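Local coordinates for uncharacterized protein YbaA (Shigella flexneri, PDB 2OKQ) that is of unknown function but belongs to the DUF1428 family, forms a two-chain assembly built on four-stranded antiparallel sheets and binds sodium ions, at residues K39-A42 with Y43-M46; V70-K74 with V75-R79; K83-E86 with N87-V90; Y97-K100 with E101-D104. All coordinates share one frame; numbering follows the deposited sequence.

The four local contacts follow one another along the chain. Contacts 2 and 3 are neighbours, their centres 12 Å apart: helix 78-81 leaves the sodium site of contact 2 and leads to the turn of contact 3, with Arg79 NH1 bonding Glu88 O at 2.9 Å. Contact 1, the first two turns of helix 40-56, approaches contact 3 to about 7 Å between nearest atoms. Contact 4, at the start of helix 100-111, lies on the opposite side of the chain's centre, its centre 31 Å from those of contacts 2 and 3; its Asp104 side chain is about 6 Å from a bound sodium. Strand 88-97 opens in contact 3 and closes in contact 4. All touch the second subunit.

Contact 1 (K39-A42 with Y43-M46); sequences KKDA and YREM
Asp41 and Arg44 project together from the start of helix 40-56, their side chains running alongside each other, and an i to i+3 salt bridge joins them. Arg44 NH2 donates to Asp41 OD1 at 2.9 Å. The carboxylate and guanidinium planes are turned 40° apart, so the two groups do not meet as a flat, two-pronged pair. The oxygen sits at the edge of the guanidinium, close to its plane, whereas NH2 approaches OD1 from above the carboxylate. The bend of the arginine at chi3 (32°) swings the guanidinium back along the helix toward the preceding turn.

The backbone here carries the regular i to i+4 bonds of the helix. Lys39, at the N-cap position, receives Tyr43 N on its carbonyl oxygen, and Arg44 N and Glu45 N bind Lys40 O and Asp41 O in the same fashion.

Tyr43 goes a different way. With CG anti to the backbone N (chi1 -175°), its ring leaves the helix toward Val33 and Val35 of strand 27-36, and its hydroxyl is hydrogen-bonded to Glu64. This buried residue thus fastens the helix to the sheet, while Arg44 packs on Ile139 of the second subunit and Lys40 makes a cation-pi contact with Trp66. Met46 turns to the loop residues Pro124 and Phe125, and its backbone N bonds Ala42 O at 3.0 Å.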
ATOM      1  N   LYS A  39      -2.060 -12.729  15.735  1.00 42.71           N
ATOM      2  CA  LYS A  39      -3.333 -12.765  15.004  1.00 42.60           C
ATOM      3  C   LYS A  39      -3.157 -12.715  13.482  1.00 42.21           C
ATOM      4  O   LYS A  39      -4.102 -12.403  12.754  1.00 42.26           O
ATOM      5  CB  LYS A  39      -4.277 -11.651  15.474  1.00 43.06           C
ATOM      6  CG  LYS A  39      -4.700 -11.711  16.950  1.00 45.08           C
ATOM      7  CD  LYS A  39      -5.320 -13.049  17.356  1.00 49.45           C
ATOM      8  CE  LYS A  39      -5.595 -13.077  18.857  1.00 51.59           C
ATOM      9  NZ  LYS A  39      -5.326 -14.416  19.474  1.00 53.66           N
ATOM     10  N   LYS A  40      -1.956 -13.045  13.010  1.00 41.42           N
ATOM     11  CA  LYS A  40      -1.646 -13.018  11.585  1.00 40.59           C
ATOM     12  C   LYS A  40      -2.603 -13.878  10.764  1.00 40.91           C
ATOM     13  O   LYS A  40      -3.105 -13.435   9.731  1.00 40.17           O
ATOM     14  CB  LYS A  40      -0.203 -13.452  11.342  1.00 40.60           C
ATOM     15  CG  LYS A  40       0.238 -13.371   9.895  1.00 38.20           C
ATOM     16  CD  LYS A  40       1.717 -13.676   9.764  1.00 36.51           C
ATOM     17  CE  LYS A  40       2.205 -13.411   8.355  1.00 36.10           C
ATOM     18  NZ  LYS A  40       3.644 -13.740   8.229  1.00 36.99           N
ATOM     19  N   ASP A  41      -2.856 -15.101  11.231  1.00 40.97           N
ATOM     20  CA  ASP A  41      -3.754 -16.032  10.532  1.00 41.40           C
ATOM     21  C   ASP A  41      -5.197 -15.546  10.536  1.00 40.40           C
ATOM     22  O   ASP A  41      -5.873 -15.601   9.512  1.00 40.91           O
ATOM     23  CB  ASP A  41      -3.685 -17.429  11.150  1.00 41.90           C
ATOM     24  CG  ASP A  41      -2.466 -18.197  10.711  1.00 45.32           C
ATOM     25  OD1 ASP A  41      -2.311 -18.428   9.487  1.00 49.58           O
ATOM     26  OD2 ASP A  41      -1.663 -18.584  11.588  1.00 49.97           O
ATOM     27  N   ALA A  42      -5.660 -15.068  11.688  1.00 39.60           N
ATOM     28  CA  ALA A  42      -7.008 -14.526  11.804  1.00 38.98           C
ATOM     29  C   ALA A  42      -7.195 -13.386  10.811  1.00 38.19           C
ATOM     30  O   ALA A  42      -8.229 -13.282  10.141  1.00 38.10           O
ATOM     31  CB  ALA A  42      -7.261 -14.039  13.224  1.00 39.18           C
ATOM     32  N   TYR A  43      -6.176 -12.536  10.724  1.00 37.04           N
ATOM     33  CA  TYR A  43      -6.221 -11.390   9.839  1.00 35.83           C
ATOM     34  C   TYR A  43      -6.272 -11.828   8.381  1.00 35.62           C
ATOM     35  O   TYR A  43      -7.100 -11.336   7.614  1.00 35.66           O
ATOM     36  CB  TYR A  43      -5.027 -10.458  10.090  1.00 34.73           C
ATOM     37  CG  TYR A  43      -5.124  -9.204   9.274  1.00 33.16           C
ATOM     38  CD1 TYR A  43      -5.805  -8.091   9.756  1.00 32.60           C
ATOM     39  CD2 TYR A  43      -4.559  -9.137   7.998  1.00 33.61           C
ATOM     40  CE1 TYR A  43      -5.912  -6.926   8.984  1.00 32.22           C
ATOM     41  CE2 TYR A  43      -4.656  -7.983   7.226  1.00 30.74           C
ATOM     42  CZ  TYR A  43      -5.337  -6.888   7.721  1.00 31.75           C
ATOM     43  OH  TYR A  43      -5.436  -5.748   6.955  1.00 31.67           O
ATOM     44  N   ARG A  44      -5.386 -12.747   8.002  1.00 35.82           N
ATOM     45  CA  ARG A  44      -5.320 -13.234   6.633  1.00 36.89           C
ATOM     46  C   ARG A  44      -6.663 -13.837   6.222  1.00 37.34           C
ATOM     47  O   ARG A  44      -7.149 -13.575   5.121  1.00 36.66           O
ATOM     48  CB  ARG A  44      -4.174 -14.237   6.465  1.00 37.10           C
ATOM     49  CG  ARG A  44      -3.979 -14.749   5.037  1.00 39.49           C
ATOM     50  CD  ARG A  44      -2.658 -15.491   4.861  1.00 43.97           C
ATOM     51  NE  ARG A  44      -2.240 -16.200   6.073  1.00 47.50           N
ATOM     52  CZ  ARG A  44      -0.982 -16.531   6.352  1.00 49.19           C
ATOM     53  NH1 ARG A  44       0.001 -16.222   5.505  1.00 49.35           N
ATOM     54  NH2 ARG A  44      -0.703 -17.167   7.480  1.00 50.02           N
ATOM     55  N   GLU A  45      -7.262 -14.622   7.122  1.00 37.95           N
ATOM     56  CA  GLU A  45      -8.582 -15.226   6.880  1.00 38.86           C
ATOM     57  C   GLU A  45      -9.697 -14.195   6.691  1.00 38.59           C
ATOM     58  O   GLU A  45     -10.525 -14.332   5.786  1.00 39.26           O
ATOM     59  CB  GLU A  45      -8.959 -16.158   8.042  0.50 38.88           C
ATOM     60  CG  GLU A  45      -8.089 -17.396   8.196  0.50 39.81           C
ATOM     61  CD  GLU A  45      -8.280 -18.083   9.547  0.50 41.33           C
ATOM     62  OE1 GLU A  45      -9.440 -18.349   9.929  0.50 40.65           O
ATOM     63  OE2 GLU A  45      -7.266 -18.360  10.224  0.50 42.44           O
ATOM     64  N   MET A  46      -9.723 -13.174   7.545  1.00 38.44           N
ATOM     65  CA  MET A  46     -10.656 -12.060   7.381  1.00 38.43           C
ATOM     66  C   MET A  46     -10.521 -11.395   6.008  1.00 36.76           C
ATOM     67  O   MET A  46     -11.521 -11.153   5.318  1.00 35.85           O
ATOM     68  CB  MET A  46     -10.443 -11.012   8.478  1.00 39.72           C
ATOM     69  CG  MET A  46     -11.508  -9.927   8.512  1.00 44.79           C
ATOM     70  SD  MET A  46     -10.958  -8.442   9.376  1.00 57.46           S
ATOM     71  CE  MET A  46      -9.820  -7.747   8.170  1.00 55.06           C
TER

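Contact 2 (V70-K74 with V75-R79); sequences VPDGK and VTDFR. With NA (sodium ion), chain D.
A sodium site occupies the loop between strand 61-67 and helix 78-81, where Asp72, Gly73 and Asp77 bind the ion from either limb of a hairpin-like bend. Asp72 OD1 and Gly73 O each lie 2.3 Å from sodium, and Asp77 OD2 lies 2.4 Å from it; two waters also bind it. Sharing the ion brings the two aspartate oxygens, Asp72 OD1 and Asp77 OD2, to 3.2 Å, a closeness whose repulsion the cation probably offsets. Their carboxylate planes are 49° apart.

Asp77 OD2 has a second task: Gly73 N donates to it on the anti side in an almost straight bond of 2.8 Å (170°). One oxygen therefore holds the ion and the backbone of one of its ligand residues. Asp77 is also the N-cap of helix 78-81. Its CG stands between the backbone N and the carbonyl carbon (chi1 61°), a setting in which OD1 accepts from Met80 N while OD2 faces the sodium and Gly73 N.

Toward the open end of the loop, away from the bend, two waters bridge the limbs. Pro71 O accepts from both, and one receives Phe78 N, the other Arg79 N. Val70 lies across the side chain of Phe78, CG1 resting 3.7 Å from Phe78 CB, and the Phe78 ring meets Phe135 of the second subunit edge-to-face. Val75 O accepts from Lys83 NZ of that subunit.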
ATOM      1  N   VAL A  70      11.023  -3.422   8.106  1.00 17.41           N
ATOM      2  CA  VAL A  70      10.412  -2.120   8.332  1.00 18.53           C
ATOM      3  C   VAL A  70      11.291  -1.345   9.323  1.00 19.44           C
ATOM      4  O   VAL A  70      11.274  -1.650  10.530  1.00 20.25           O
ATOM      5  CB  VAL A  70       8.992  -2.256   8.860  1.00 19.07           C
ATOM      6  CG1 VAL A  70       8.392  -0.881   9.126  1.00 18.75           C
ATOM      7  CG2 VAL A  70       8.109  -3.084   7.886  1.00 18.55           C
ATOM      8  N   PRO A  71      12.073  -0.395   8.812  1.00 18.70           N
ATOM      9  CA  PRO A  71      13.003   0.335   9.675  1.00 18.38           C
ATOM     10  C   PRO A  71      12.316   1.244  10.672  1.00 19.06           C
ATOM     11  O   PRO A  71      11.185   1.704  10.452  1.00 16.81           O
ATOM     12  CB  PRO A  71      13.867   1.117   8.700  1.00 19.30           C
ATOM     13  CG  PRO A  71      13.005   1.297   7.459  1.00 19.27           C
ATOM     14  CD  PRO A  71      12.172   0.033   7.400  1.00 18.93           C
ATOM     15  N   ASP A  72      13.022   1.474  11.776  1.00 19.02           N
ATOM     16  CA  ASP A  72      12.610   2.392  12.822  1.00 21.47           C
ATOM     17  C   ASP A  72      13.320   3.738  12.618  1.00 21.52           C
ATOM     18  O   ASP A  72      14.527   3.781  12.378  1.00 23.90           O
ATOM     19  CB  ASP A  72      12.980   1.783  14.190  1.00 22.44           C
ATOM     20  CG  ASP A  72      12.768   2.751  15.330  1.00 26.17           C
ATOM     21  OD1 ASP A  72      11.602   3.045  15.707  1.00 27.79           O
ATOM     22  OD2 ASP A  72      13.782   3.217  15.859  1.00 30.33           O
ATOM     23  N   GLY A  73      12.583   4.840  12.712  1.00 21.96           N
ATOM     24  CA  GLY A  73      13.191   6.158  12.586  1.00 22.28           C
ATOM     25  C   GLY A  73      12.925   6.994  13.832  1.00 22.36           C
ATOM     26  O   GLY A  73      12.195   6.568  14.715  1.00 22.36           O
ATOM     27  N   LYS A  74      13.501   8.187  13.884  1.00 23.44           N
ATOM     28  CA  LYS A  74      13.245   9.094  15.022  1.00 24.74           C
ATOM     29  C   LYS A  74      12.240  10.188  14.661  1.00 25.68           C
ATOM     30  O   LYS A  74      11.678  10.833  15.549  1.00 28.12           O
ATOM     31  CB  LYS A  74      14.544   9.742  15.517  1.00 24.57           C
ATOM     32  CG  LYS A  74      15.600   8.772  16.116  1.00 24.09           C
ATOM     33  CD  LYS A  74      15.032   7.919  17.250  1.00 25.87           C
ATOM     34  CE  LYS A  74      16.140   7.178  18.002  1.00 24.39           C
ATOM     35  NZ  LYS A  74      15.632   6.294  19.098  1.00 24.41           N
ATOM     36  N   VAL A  75      12.029  10.431  13.375  1.00 25.69           N
ATOM     37  CA  VAL A  75      11.069  11.481  12.982  1.00 24.72           C
ATOM     38  C   VAL A  75       9.707  10.862  12.658  1.00 23.85           C
ATOM     39  O   VAL A  75       8.690  11.200  13.287  1.00 24.14           O
ATOM     40  CB  VAL A  75      11.631  12.380  11.887  1.00 25.36           C
ATOM     41  CG1 VAL A  75      10.561  13.367  11.394  1.00 26.15           C
ATOM     42  CG2 VAL A  75      12.814  13.146  12.467  1.00 28.57           C
ATOM     43  N   THR A  76       9.699   9.964  11.668  0.50 21.85           N
ATOM     44  CA  THR A  76       8.522   9.174  11.322  0.50 20.04           C
ATOM     45  C   THR A  76       8.944   7.749  10.969  0.50 19.32           C
ATOM     46  O   THR A  76      10.110   7.505  10.658  0.50 18.68           O
ATOM     47  CB  THR A  76       7.755   9.757  10.102  0.50 20.35           C
ATOM     48  OG1 THR A  76       8.639   9.904   8.982  0.50 17.30           O
ATOM     49  CG2 THR A  76       7.136  11.109  10.431  0.50 19.64           C
ATOM     50  N   ASP A  77       8.004   6.813  11.043  1.00 18.21           N
ATOM     51  CA  ASP A  77       8.212   5.472  10.464  1.00 18.33           C
ATOM     52  C   ASP A  77       6.893   4.745  10.436  1.00 16.66           C
ATOM     53  O   ASP A  77       5.895   5.258  10.946  1.00 16.77           O
ATOM     54  CB  ASP A  77       9.299   4.673  11.213  1.00 18.72           C
ATOM     55  CG  ASP A  77       8.968   4.425  12.653  1.00 22.00           C
ATOM     56  OD1 ASP A  77       7.844   3.961  12.984  1.00 23.74           O
ATOM     57  OD2 ASP A  77       9.887   4.646  13.473  1.00 23.29           O
ATOM     58  N   PHE A  78       6.854   3.558   9.840  1.00 15.77           N
ATOM     59  CA  PHE A  78       5.562   2.869   9.684  1.00 16.77           C
ATOM     60  C   PHE A  78       4.901   2.493  11.014  1.00 18.29           C
ATOM     61  O   PHE A  78       3.679   2.522  11.139  1.00 17.94           O
ATOM     62  CB  PHE A  78       5.699   1.642   8.791  1.00 15.42           C
ATOM     63  CG  PHE A  78       5.344   1.898   7.335  1.00 16.31           C
ATOM     64  CD1 PHE A  78       4.015   2.179   6.963  1.00 18.08           C
ATOM     65  CD2 PHE A  78       6.309   1.784   6.345  1.00 17.88           C
ATOM     66  CE1 PHE A  78       3.673   2.378   5.581  1.00 15.60           C
ATOM     67  CE2 PHE A  78       6.002   1.992   4.997  1.00 16.66           C
ATOM     68  CZ  PHE A  78       4.659   2.278   4.615  1.00 15.82           C
ATOM     69  N   ARG A  79       5.708   2.102  12.002  1.00 18.85           N
ATOM     70  CA  ARG A  79       5.172   1.792  13.323  1.00 20.72           C
ATOM     71  C   ARG A  79       4.579   3.024  14.015  1.00 20.01           C
ATOM     72  O   ARG A  79       3.487   2.934  14.600  1.00 21.67           O
ATOM     73  CB  ARG A  79       6.235   1.105  14.198  1.00 19.57           C
ATOM     74  CG  ARG A  79       6.562  -0.300  13.707  1.00 22.22           C
ATOM     75  CD  ARG A  79       7.547  -1.019  14.679  1.00 24.86           C
ATOM     76  NE  ARG A  79       6.872  -1.372  15.931  1.00 22.22           N
ATOM     77  CZ  ARG A  79       6.042  -2.403  16.077  1.00 23.85           C
ATOM     78  NH1 ARG A  79       5.758  -3.197  15.054  1.00 23.74           N
ATOM     79  NH2 ARG A  79       5.461  -2.633  17.251  1.00 25.43           N
TER
HETATM   80 NA    NA D 119      10.676   5.199  15.716  1.00 30.38          NA
HETATM   81  O   HOH W   1       9.272   2.466   8.541  1.00 16.36           O
HETATM   82  O   HOH W   2       8.913   1.477  11.950  1.00 42.18           O
HETATM   83  O   HOH W   3       8.971   3.946  16.178  1.00 45.90           O
HETATM   84  O   HOH W   4      11.284   6.332  17.714  1.00 36.58           O

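Contact 3 (K83-E86 with N87-V90); sequences KAEE and NEEV
A type I beta turn from Glu85 to Glu88 leads the chain into strand 88-97. Glu88 N closes it by donating to Glu85 O at 2.8 Å, and the extended side chain of Glu88 reaches back alongside Glu85 to bond the opposite way. Its OE1 accepts Glu85 N at 2.7 Å in a nearly straight bond (172°), on the anti side of the carboxylate and 34° out of its plane. Glu85 and Glu88 are thus joined twice, once through each one's amide. With CG beside the backbone N (chi1 -62°), Glu88 also brings OE1 within 3.5 Å of Ala84 CA. Its other oxygen, OE2, forms a salt bridge with Arg129 of the same chain, which probably favours the charged form of this buried acid.

Asn87, the third residue of the turn, brings its OD1 back to 3.6 Å from Glu85 CB. Arg79 of the preceding helix bonds Glu88 O through NH1, and weakly Glu85 O through NH2. Lys83 has positive phi: Ala84 N to Arg79 O and Lys83 N to Met80 O form the Schellman motif that ends helix 78-81, and the type I turn then leads into strand 88-97.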
ATOM      1  N   LYS A  83       0.760   3.946  15.453  1.00 23.97           N
ATOM      2  CA  LYS A  83       1.036   3.863  16.905  1.00 26.08           C
ATOM      3  C   LYS A  83       1.050   2.405  17.355  1.00 26.25           C
ATOM      4  O   LYS A  83       0.327   1.994  18.273  1.00 27.02           O
ATOM      5  CB  LYS A  83       0.042   4.714  17.702  1.00 25.41           C
ATOM      6  CG  LYS A  83       0.090   6.174  17.312  1.00 27.98           C
ATOM      7  CD  LYS A  83      -0.904   7.037  18.060  1.00 32.35           C
ATOM      8  CE  LYS A  83      -0.613   8.517  17.794  1.00 35.58           C
ATOM      9  NZ  LYS A  83      -1.693   9.440  18.278  1.00 37.18           N
ATOM     10  N   ALA A  84       1.878   1.625  16.660  1.00 26.95           N
ATOM     11  CA  ALA A  84       1.953   0.194  16.832  1.00 27.26           C
ATOM     12  C   ALA A  84       2.446  -0.132  18.229  1.00 28.41           C
ATOM     13  O   ALA A  84       3.383   0.504  18.714  1.00 29.05           O
ATOM     14  CB  ALA A  84       2.893  -0.409  15.802  1.00 26.31           C
ATOM     15  N   GLU A  85       1.818  -1.116  18.860  1.00 30.04           N
ATOM     16  CA  GLU A  85       2.265  -1.578  20.177  1.00 32.51           C
ATOM     17  C   GLU A  85       3.201  -2.776  20.070  1.00 32.42           C
ATOM     18  O   GLU A  85       3.274  -3.430  19.034  1.00 30.54           O
ATOM     19  CB  GLU A  85       1.071  -1.858  21.086  1.00 33.60           C
ATOM     20  CG  GLU A  85       0.589  -0.602  21.786  1.00 38.89           C
ATOM     21  CD  GLU A  85      -0.888  -0.609  22.088  1.00 45.15           C
ATOM     22  OE1 GLU A  85      -1.451  -1.688  22.408  1.00 49.56           O
ATOM     23  OE2 GLU A  85      -1.493   0.483  22.015  1.00 47.76           O
ATOM     24  N   GLU A  86       3.918  -3.073  21.159  1.00 32.96           N
ATOM     25  CA  GLU A  86       5.021  -4.031  21.108  1.00 33.25           C
ATOM     26  C   GLU A  86       4.639  -5.387  20.522  1.00 32.88           C
ATOM     27  O   GLU A  86       5.441  -6.034  19.847  1.00 33.50           O
ATOM     28  CB  GLU A  86       5.681  -4.153  22.492  1.00 33.97           C
ATOM     29  CG  GLU A  86       6.413  -2.877  22.872  1.00 39.58           C
ATOM     30  CD  GLU A  86       7.127  -2.941  24.218  1.00 46.77           C
ATOM     31  OE1 GLU A  86       7.957  -3.861  24.430  1.00 50.56           O
ATOM     32  OE2 GLU A  86       6.872  -2.044  25.055  1.00 48.90           O
ATOM     33  N   ASN A  87       3.399  -5.792  20.752  1.00 32.20           N
ATOM     34  CA  ASN A  87       2.885  -7.085  20.309  1.00 31.90           C
ATOM     35  C   ASN A  87       2.317  -7.063  18.880  1.00 30.96           C
ATOM     36  O   ASN A  87       1.739  -8.058  18.407  1.00 31.26           O
ATOM     37  CB  ASN A  87       1.773  -7.525  21.271  1.00 32.61           C
ATOM     38  CG  ASN A  87       0.559  -6.592  21.229  1.00 34.88           C
ATOM     39  OD1 ASN A  87       0.686  -5.376  21.385  1.00 39.56           O
ATOM     40  ND2 ASN A  87      -0.617  -7.164  21.009  1.00 41.79           N
ATOM     41  N   GLU A  88       2.463  -5.930  18.208  1.00 29.72           N
ATOM     42  CA  GLU A  88       1.787  -5.712  16.925  1.00 27.19           C
ATOM     43  C   GLU A  88       2.788  -5.593  15.782  1.00 25.61           C
ATOM     44  O   GLU A  88       3.918  -5.193  16.000  1.00 24.70           O
ATOM     45  CB  GLU A  88       0.945  -4.443  16.979  1.00 27.33           C
ATOM     46  CG  GLU A  88      -0.170  -4.460  18.001  1.00 29.74           C
ATOM     47  CD  GLU A  88      -0.995  -3.194  18.002  1.00 25.92           C
ATOM     48  OE1 GLU A  88      -0.438  -2.111  17.808  1.00 28.90           O
ATOM     49  OE2 GLU A  88      -2.219  -3.290  18.218  1.00 29.30           O
ATOM     50  N   GLU A  89       2.338  -5.925  14.569  1.00 23.95           N
ATOM     51  CA  GLU A  89       3.125  -5.763  13.338  1.00 24.25           C
ATOM     52  C   GLU A  89       2.344  -4.869  12.391  1.00 22.84           C
ATOM     53  O   GLU A  89       1.122  -4.798  12.494  1.00 23.77           O
ATOM     54  CB  GLU A  89       3.312  -7.108  12.637  1.00 25.09           C
ATOM     55  CG  GLU A  89       4.173  -8.125  13.408  1.00 30.15           C
ATOM     56  CD  GLU A  89       5.660  -7.893  13.245  1.00 37.69           C
ATOM     57  OE1 GLU A  89       6.079  -6.807  12.786  1.00 40.64           O
ATOM     58  OE2 GLU A  89       6.426  -8.815  13.591  1.00 42.67           O
ATOM     59  N   VAL A  90       3.051  -4.220  11.471  1.00 20.93           N
ATOM     60  CA  VAL A  90       2.422  -3.296  10.512  1.00 18.53           C
ATOM     61  C   VAL A  90       2.003  -4.047   9.261  1.00 17.97           C
ATOM     62  O   VAL A  90       2.759  -4.868   8.744  1.00 16.69           O
ATOM     63  CB  VAL A  90       3.374  -2.151  10.125  1.00 19.08           C
ATOM     64  CG1 VAL A  90       2.712  -1.237   9.077  1.00 19.38           C
ATOM     65  CG2 VAL A  90       3.730  -1.322  11.375  1.00 16.89           C
TER

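Contact 4 (Y97-K100 with E101-D104); sequences YPSK and EVRD
Ser99 OG stands between its own backbone N and carbonyl carbon (chi1 59°), which directs it at the amide of Val102, and Lys100, extended until it bends at chi4 (-61°), turns its NZ onto Asp104. The serine bond, Val102 N to Ser99 OG, measures 3.1 Å. Lys100 NZ meets the syn lone pair of Asp104 OD2 at 2.7 Å and makes a weak bond to OD1.

Asp104 OD1 also takes Arg103 NH1, at 2.8 Å and at the edge of the guanidinium, so one carboxylate gathers two cations and the three residues form a salt-bridge network. Lys100 NZ and Arg103 NH1 are only 3.8 Å apart, a proximity that the shared acid probably eases. Arg103 is bound further by Asp29 through NE and by Asp69 of the second subunit through NH1.

The serine bond is the N-cap of helix 100-111; Arg103 N and Asp104 N make the first i to i+4 bonds, to Ser99 O and Lys100 O. Before the cap, Tyr97 ends strand 88-97 and lays its ring against the new helix. Arg103 CA stands over the ring face in a CH-pi contact, 3.7 Å from the centroid of the Tyr97 ring, with Arg103 CB over the same face. Pro98 packs crosswise on Val102, its CD 3.7 Å from Val102 CG1.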
ATOM      1  N   TYR A  97      -8.853   0.192  -8.043  1.00 14.14           N
ATOM      2  CA  TYR A  97     -10.165   0.469  -8.664  1.00 15.39           C
ATOM      3  C   TYR A  97      -9.964   1.129 -10.024  1.00 15.65           C
ATOM      4  O   TYR A  97      -8.948   1.814 -10.246  1.00 14.85           O
ATOM      5  CB  TYR A  97     -10.976   1.428  -7.765  1.00 15.83           C
ATOM      6  CG  TYR A  97     -11.487   0.784  -6.488  1.00 16.84           C
ATOM      7  CD1 TYR A  97     -12.567  -0.092  -6.514  1.00 16.03           C
ATOM      8  CD2 TYR A  97     -10.879   1.060  -5.255  1.00 16.27           C
ATOM      9  CE1 TYR A  97     -13.053  -0.689  -5.342  1.00 16.30           C
ATOM     10  CE2 TYR A  97     -11.359   0.492  -4.070  1.00 15.67           C
ATOM     11  CZ  TYR A  97     -12.447  -0.403  -4.138  1.00 16.29           C
ATOM     12  OH  TYR A  97     -12.920  -0.999  -3.009  1.00 16.91           O
ATOM     13  N   PRO A  98     -10.941   0.966 -10.941  1.00 16.80           N
ATOM     14  CA  PRO A  98     -10.842   1.595 -12.248  1.00 17.20           C
ATOM     15  C   PRO A  98     -11.083   3.105 -12.222  1.00 17.82           C
ATOM     16  O   PRO A  98     -10.734   3.774 -13.171  1.00 18.07           O
ATOM     17  CB  PRO A  98     -11.931   0.873 -13.069  1.00 19.27           C
ATOM     18  CG  PRO A  98     -12.952   0.466 -12.070  1.00 19.56           C
ATOM     19  CD  PRO A  98     -12.181   0.176 -10.791  1.00 17.27           C
ATOM     20  N   SER A  99     -11.679   3.635 -11.142  1.00 17.05           N
ATOM     21  CA  SER A  99     -11.968   5.076 -11.041  1.00 15.98           C
ATOM     22  C   SER A  99     -12.394   5.378  -9.626  1.00 14.75           C
ATOM     23  O   SER A  99     -12.783   4.474  -8.912  1.00 15.20           O
ATOM     24  CB  SER A  99     -13.164   5.441 -11.934  1.00 16.66           C
ATOM     25  OG  SER A  99     -14.308   4.695 -11.548  1.00 17.06           O
ATOM     26  N   LYS A 100     -12.383   6.659  -9.264  1.00 14.86           N
ATOM     27  CA  LYS A 100     -12.923   7.083  -7.957  1.00 16.22           C
ATOM     28  C   LYS A 100     -14.398   6.737  -7.849  1.00 16.31           C
ATOM     29  O   LYS A 100     -14.873   6.328  -6.788  1.00 16.78           O
ATOM     30  CB  LYS A 100     -12.751   8.573  -7.708  1.00 16.26           C
ATOM     31  CG  LYS A 100     -13.199   8.956  -6.275  1.00 17.23           C
ATOM     32  CD  LYS A 100     -12.822  10.398  -5.895  1.00 19.07           C
ATOM     33  CE  LYS A 100     -13.179  10.644  -4.407  1.00 22.20           C
ATOM     34  NZ  LYS A 100     -14.685  10.488  -4.086  1.00 20.50           N
ATOM     35  N   GLU A 101     -15.127   6.869  -8.953  0.60 16.45           N
ATOM     36  CA  GLU A 101     -16.570   6.614  -8.914  0.60 17.21           C
ATOM     37  C   GLU A 101     -16.890   5.150  -8.568  0.60 17.47           C
ATOM     38  O   GLU A 101     -17.822   4.877  -7.790  0.60 17.23           O
ATOM     39  CB  GLU A 101     -17.220   7.080 -10.225  0.60 17.71           C
ATOM     40  CG  GLU A 101     -17.138   8.611 -10.459  0.60 17.65           C
ATOM     41  CD  GLU A 101     -15.757   9.155 -10.932  0.60 20.28           C
ATOM     42  OE1 GLU A 101     -14.862   8.393 -11.365  0.60 15.61           O
ATOM     43  OE2 GLU A 101     -15.561  10.391 -10.861  0.60 26.97           O
ATOM     44  N   VAL A 102     -16.117   4.206  -9.112  1.00 16.85           N
ATOM     45  CA  VAL A 102     -16.279   2.802  -8.738  1.00 16.67           C
ATOM     46  C   VAL A 102     -15.841   2.550  -7.300  1.00 16.30           C
ATOM     47  O   VAL A 102     -16.521   1.829  -6.564  1.00 16.56           O
ATOM     48  CB  VAL A 102     -15.558   1.867  -9.715  1.00 17.45           C
ATOM     49  CG1 VAL A 102     -15.568   0.408  -9.222  1.00 14.66           C
ATOM     50  CG2 VAL A 102     -16.250   1.970 -11.087  1.00 17.99           C
ATOM     51  N   ARG A 103     -14.706   3.138  -6.902  1.00 15.35           N
ATOM     52  CA  ARG A 103     -14.280   3.087  -5.488  1.00 15.29           C
ATOM     53  C   ARG A 103     -15.410   3.574  -4.550  1.00 15.77           C
ATOM     54  O   ARG A 103     -15.729   2.941  -3.550  1.00 14.84           O
ATOM     55  CB  ARG A 103     -13.022   3.930  -5.289  1.00 16.00           C
ATOM     56  CG  ARG A 103     -12.544   4.047  -3.825  1.00 14.44           C
ATOM     57  CD  ARG A 103     -13.016   5.362  -3.208  1.00 13.93           C
ATOM     58  NE  ARG A 103     -12.248   5.717  -2.001  1.00 14.12           N
ATOM     59  CZ  ARG A 103     -12.392   6.864  -1.349  1.00 16.45           C
ATOM     60  NH1 ARG A 103     -13.292   7.758  -1.768  1.00 14.93           N
ATOM     61  NH2 ARG A 103     -11.633   7.130  -0.272  1.00 17.78           N
ATOM     62  N   ASP A 104     -16.029   4.700  -4.879  1.00 15.38           N
ATOM     63  CA  ASP A 104     -17.090   5.225  -3.997  1.00 16.55           C
ATOM     64  C   ASP A 104     -18.297   4.277  -3.909  1.00 16.39           C
ATOM     65  O   ASP A 104     -18.831   4.044  -2.797  1.00 17.28           O
ATOM     66  CB  ASP A 104     -17.546   6.610  -4.463  1.00 17.21           C
ATOM     67  CG  ASP A 104     -16.475   7.681  -4.282  1.00 18.01           C
ATOM     68  OD1 ASP A 104     -15.555   7.523  -3.431  1.00 18.81           O
ATOM     69  OD2 ASP A 104     -16.543   8.700  -4.984  1.00 18.03           O
TER